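Local coordinates for protein peptide ABC transporter permease (Staphylococcus hominis, PDB 6EXS) that probably acts as a proton-coupled peptide transporter of the POT family and binds a thioalcohol-conjugated peptide, a precursor of human axillary malodour, at residues I6-K9 with H14-G17; K9-F12 with G17-V20. All blocks are in the same frame, centred on the assembly; numbering follows the deposited sequence.

Contact 1: I6-K9 with H14-G17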
loop_
_atom_site.group_PDB
_atom_site.type_symbol
_atom_site.label_atom_id
_atom_site.label_comp_id
_atom_site.label_asym_id
_atom_site.label_seq_id
_atom_site.Cartn_x
_atom_site.Cartn_y
_atom_site.Cartn_z
ATOM N N ILE A 6 -8.191 -14.615 26.335
ATOM C CA ILE A 6 -8.933 -14.379 25.087
ATOM C C ILE A 6 -9.769 -15.570 24.586
ATOM O O ILE A 6 -9.279 -16.707 24.593
ATOM C CB ILE A 6 -7.995 -13.855 23.949
ATOM C CG1 ILE A 6 -6.881 -14.865 23.565
ATOM C CG2 ILE A 6 -7.407 -12.514 24.323
ATOM C CD1 ILE A 6 -6.072 -14.509 22.347
ATOM N N PRO A 7 -11.004 -15.301 24.069
ATOM C CA PRO A 7 -11.814 -16.391 23.492
ATOM C C PRO A 7 -11.132 -16.965 22.246
ATOM O O PRO A 7 -10.576 -16.210 21.454
ATOM C CB PRO A 7 -13.159 -15.722 23.177
ATOM C CG PRO A 7 -12.868 -14.289 23.085
ATOM C CD PRO A 7 -11.714 -14.007 23.990
ATOM N N GLN A 8 -11.103 -18.307 22.132
ATOM C CA GLN A 8 -10.415 -19.006 21.041
ATOM C C GLN A 8 -11.309 -19.335 19.844
ATOM O O GLN A 8 -10.811 -19.824 18.829
ATOM C CB GLN A 8 -9.682 -20.252 21.566
ATOM C CG GLN A 8 -8.302 -19.929 22.169
ATOM C CD GLN A 8 -7.361 -19.230 21.202
ATOM O OE1 GLN A 8 -7.055 -19.728 20.107
ATOM N NE2 GLN A 8 -6.912 -18.037 21.577
ATOM N N LYS A 9 -12.613 -19.040 19.954
ATOM C CA LYS A 9 -13.599 -19.202 18.885
ATOM C C LYS A 9 -14.500 -17.937 18.885
ATOM O O LYS A 9 -14.211 -16.983 19.619
ATOM C CB LYS A 9 -14.412 -20.504 19.082
ATOM C CG LYS A 9 -13.619 -21.805 18.881
ATOM C CD LYS A 9 -13.418 -22.194 17.409
ATOM C CE LYS A 9 -12.812 -23.570 17.262
ATOM N NZ LYS A 9 -12.941 -24.089 15.874
ATOM N N HIS A 14 -12.665 -18.917 14.357
ATOM C CA HIS A 14 -11.449 -18.175 14.731
ATOM C C HIS A 14 -11.669 -17.360 16.029
ATOM O O HIS A 14 -12.828 -17.097 16.353
ATOM C CB HIS A 14 -11.016 -17.246 13.571
ATOM C CG HIS A 14 -10.550 -18.000 12.368
ATOM N ND1 HIS A 14 -9.219 -18.311 12.188
ATOM C CD2 HIS A 14 -11.273 -18.581 11.381
ATOM C CE1 HIS A 14 -9.163 -19.018 11.072
ATOM N NE2 HIS A 14 -10.377 -19.219 10.557
ATOM N N PRO A 15 -10.606 -16.938 16.780
ATOM C CA PRO A 15 -10.830 -16.129 18.001
ATOM C C PRO A 15 -11.744 -14.931 17.763
ATOM O O PRO A 15 -11.607 -14.280 16.723
ATOM C CB PRO A 15 -9.415 -15.678 18.372
ATOM C CG PRO A 15 -8.533 -16.776 17.865
ATOM C CD PRO A 15 -9.160 -17.175 16.561
ATOM N N ARG A 16 -12.696 -14.651 18.696
ATOM C CA ARG A 16 -13.694 -13.556 18.568
ATOM C C ARG A 16 -13.084 -12.189 18.247
ATOM O O ARG A 16 -13.725 -11.363 17.586
ATOM C CB ARG A 16 -14.602 -13.466 19.797
ATOM C CG ARG A 16 -16.032 -13.079 19.443
ATOM C CD ARG A 16 -16.947 -12.970 20.652
ATOM N NE ARG A 16 -16.971 -14.209 21.424
ATOM C CZ ARG A 16 -17.774 -15.237 21.173
ATOM N NH1 ARG A 16 -18.654 -15.174 20.182
ATOM N NH2 ARG A 16 -17.710 -16.333 21.918
ATOM N N GLY A 17 -11.841 -11.997 18.692
ATOM C CA GLY A 17 -11.036 -10.810 18.441
ATOM C C GLY A 17 -10.761 -10.566 16.968
ATOM O O GLY A 17 -10.530 -9.417 16.582
HETATM O O HOH W 1 -10.473 -13.394 20.662
#

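Contact 2: K9-F12 with G17-V20. With OLC ((2R)-2,3-dihydroxypropyl (9Z)-octadec-9-enoate), chain L.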
loop_
_atom_site.group_PDB
_atom_site.type_symbol
_atom_site.label_atom_id
_atom_site.label_comp_id
_atom_site.label_asym_id
_atom_site.label_seq_id
_atom_site.Cartn_x
_atom_site.Cartn_y
_atom_site.Cartn_z
ATOM N N LYS A 9 -12.613 -19.040 19.954
ATOM C CA LYS A 9 -13.599 -19.202 18.885
ATOM C C LYS A 9 -14.500 -17.937 18.885
ATOM O O LYS A 9 -14.211 -16.983 19.619
ATOM C CB LYS A 9 -14.412 -20.504 19.082
ATOM C CG LYS A 9 -13.619 -21.805 18.881
ATOM C CD LYS A 9 -13.418 -22.194 17.409
ATOM C CE LYS A 9 -12.812 -23.570 17.262
ATOM N NZ LYS A 9 -12.941 -24.089 15.874
ATOM N N GLY A 10 -15.542 -17.909 18.058
ATOM C CA GLY A 10 -16.453 -16.770 18.048
ATOM C C GLY A 10 -16.632 -16.013 16.749
ATOM O O GLY A 10 -17.606 -15.265 16.626
ATOM N N PHE A 11 -15.694 -16.167 15.786
ATOM C CA PHE A 11 -15.778 -15.537 14.470
ATOM C C PHE A 11 -15.357 -16.522 13.392
ATOM O O PHE A 11 -14.172 -16.620 13.075
ATOM C CB PHE A 11 -14.970 -14.231 14.403
ATOM C CG PHE A 11 -15.233 -13.409 13.158
ATOM C CD1 PHE A 11 -16.446 -12.753 12.978
ATOM C CD2 PHE A 11 -14.251 -13.256 12.186
ATOM C CE1 PHE A 11 -16.678 -11.976 11.837
ATOM C CE2 PHE A 11 -14.482 -12.475 11.045
ATOM C CZ PHE A 11 -15.695 -11.843 10.880
ATOM N N PHE A 12 -16.339 -17.274 12.846
ATOM C CA PHE A 12 -16.168 -18.305 11.803
ATOM C C PHE A 12 -15.088 -19.357 12.144
ATOM O O PHE A 12 -14.256 -19.685 11.287
ATOM C CB PHE A 12 -15.913 -17.669 10.419
ATOM C CG PHE A 12 -17.032 -16.807 9.900
ATOM C CD1 PHE A 12 -18.091 -17.366 9.197
ATOM C CD2 PHE A 12 -17.018 -15.434 10.094
ATOM C CE1 PHE A 12 -19.126 -16.569 8.719
ATOM C CE2 PHE A 12 -18.057 -14.637 9.618
ATOM C CZ PHE A 12 -19.097 -15.208 8.921
ATOM N N GLY A 17 -11.841 -11.997 18.692
ATOM C CA GLY A 17 -11.036 -10.810 18.441
ATOM C C GLY A 17 -10.761 -10.566 16.968
ATOM O O GLY A 17 -10.530 -9.417 16.582
ATOM N N LEU A 18 -10.784 -11.637 16.122
ATOM C CA LEU A 18 -10.618 -11.496 14.669
ATOM C C LEU A 18 -11.840 -10.739 14.107
ATOM O O LEU A 18 -11.674 -9.906 13.220
ATOM C CB LEU A 18 -10.417 -12.851 13.937
ATOM C CG LEU A 18 -10.198 -12.757 12.402
ATOM C CD1 LEU A 18 -8.853 -12.123 12.055
ATOM C CD2 LEU A 18 -10.307 -14.099 11.737
ATOM N N GLY A 19 -13.028 -11.006 14.667
ATOM C CA GLY A 19 -14.276 -10.343 14.301
ATOM C C GLY A 19 -14.251 -8.860 14.592
ATOM O O GLY A 19 -14.631 -8.051 13.741
ATOM N N VAL A 20 -13.739 -8.498 15.784
ATOM C CA VAL A 20 -13.593 -7.113 16.225
ATOM C C VAL A 20 -12.655 -6.385 15.268
ATOM O O VAL A 20 -13.041 -5.350 14.741
ATOM C CB VAL A 20 -13.143 -7.009 17.714
ATOM C CG1 VAL A 20 -12.934 -5.556 18.145
ATOM C CG2 VAL A 20 -14.150 -7.687 18.632
HETATM C C24 OLC L . -15.524 -17.434 6.585
HETATM C C5 OLC L . -19.561 -10.168 5.694
HETATM C C4 OLC L . -18.775 -11.397 6.107
HETATM C C3 OLC L . -17.480 -11.070 6.829
HETATM C C2 OLC L . -16.744 -12.293 7.371
HETATM C C21 OLC L . -16.093 -15.323 5.353
HETATM C C1 OLC L . -16.080 -13.134 6.319
HETATM C C22 OLC L . -14.991 -16.228 5.846
HETATM O O19 OLC L . -15.339 -12.709 5.472
HETATM O O25 OLC L . -14.483 -18.354 6.874
HETATM O O23 OLC L . -14.217 -16.653 4.721
HETATM O O20 OLC L . -16.418 -14.427 6.443
#

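Contact 1: I6-K9 with H14-G17
His14 meets Lys9 through its backbone: His14 O comes within 3.1 Å of Lys9 C. The His14 side chain leaves the backbone away from residues 6-9. Its ND1 is hydrogen-bonded to Tyr140 OH, and the ring packs on Ala149 and Ile153. Pro15 packs against the backbone of Pro7 and Gln8, with its CA nearest that of Gln8. Its ring lies beside two carbonyl groups. Pro15 CB is 3.3 Å from Pro7 O, and Pro15 N is 3.5 Å from Gln8 O. A proline nitrogen has no N-H to give, so this is packing. Gln8 O is instead hydrogen-bonded by Arg146 NH1. The Gln8 side chain starts away from Pro15, but the bend at chi2 (-58°) brings its end back, and OE1 approaches Pro15 CG at 4.0 Å. The amide is held at its other corner, where NE2 donates to Leu139 O. At Arg16 the backbone N lies 2.9 Å from Lys9 O. The side chain of Arg16 crosses that of Pro7 at about a right angle, with Pro7 CG 3.8 Å from Arg16 CB. A turn at chi3 (-56°) then brings the guanidinium over Lys9 O, which lies above one face, toward its rim. A water bridges the backbones at Gly17: it donates to Pro7 O at 2.9 Å and accepts from Gly17 N at 2.8 Å. One water thus joins the N-terminal loop to the first turn of the helix. The contact packs the loop before strand 10-11 against strand 14-15 and the start of helix 16-44, beside the loop between helices 110-137 and 147-174, which holds Leu139, Tyr140 and Arg146.

Contact 2: K9-F12 with G17-V20
Phe11 lies flat on the backbone of helix 16-44 at Gly19. This is a CH-pi contact: Gly19 CA is 3.4 Å from the centroid of the Phe11 ring, only 13° off the ring normal. Gly19 has no side chain, so the ring sits directly on CA. With chi1 at -169° the ring swings out opposite the Phe11 N and reaches over to the helix. Apolar packing adds a smaller part. Phe11 CD2 touches Leu18 CD2 at 4.1 Å, and both side chains also pack on Ile153 of helix 147-174. Strand 10-11 pairs antiparallel with strand 14-15, and a G1 beta bulge interrupts the pairing: Gly10 and Phe11 both face His14, with Gly10 at a positive phi (122°). Phe12 CD2 is 3.7 Å above the centre of the Phe11 face opposite Gly19, so the Phe11 ring is covered on both faces. The bound monoolein touches both rings: Phe12 CE2 is 3.5 Å from C2 of its acyl chain, and Phe11 CZ is 3.7 Å from the same C2. The ester oxygen O20 of the lipid lies over one face of the Phe12 ring, toward its rim.

In the fold
From the N terminus the chain runs through residues 6-9, turns back in the short hairpin of strands 10-11 and 14-15, and enters helix 16-44. Contact 1 closes residues 10-13 into a loop by bringing residues 6-9 against 14-17. Contact 2 closes residues 13-16 by laying Phe11 on the helix. The two contacts cross without nesting: both run from the N-terminal side to the helix, and contact 2 is shifted three residues further along on each side. Arg16 NH1 packs on Gly10 CA at 3.5 Å and links them. Together they tie the N-terminal segment to the first long helix of this MFS-family transporter, next to helix 147-174.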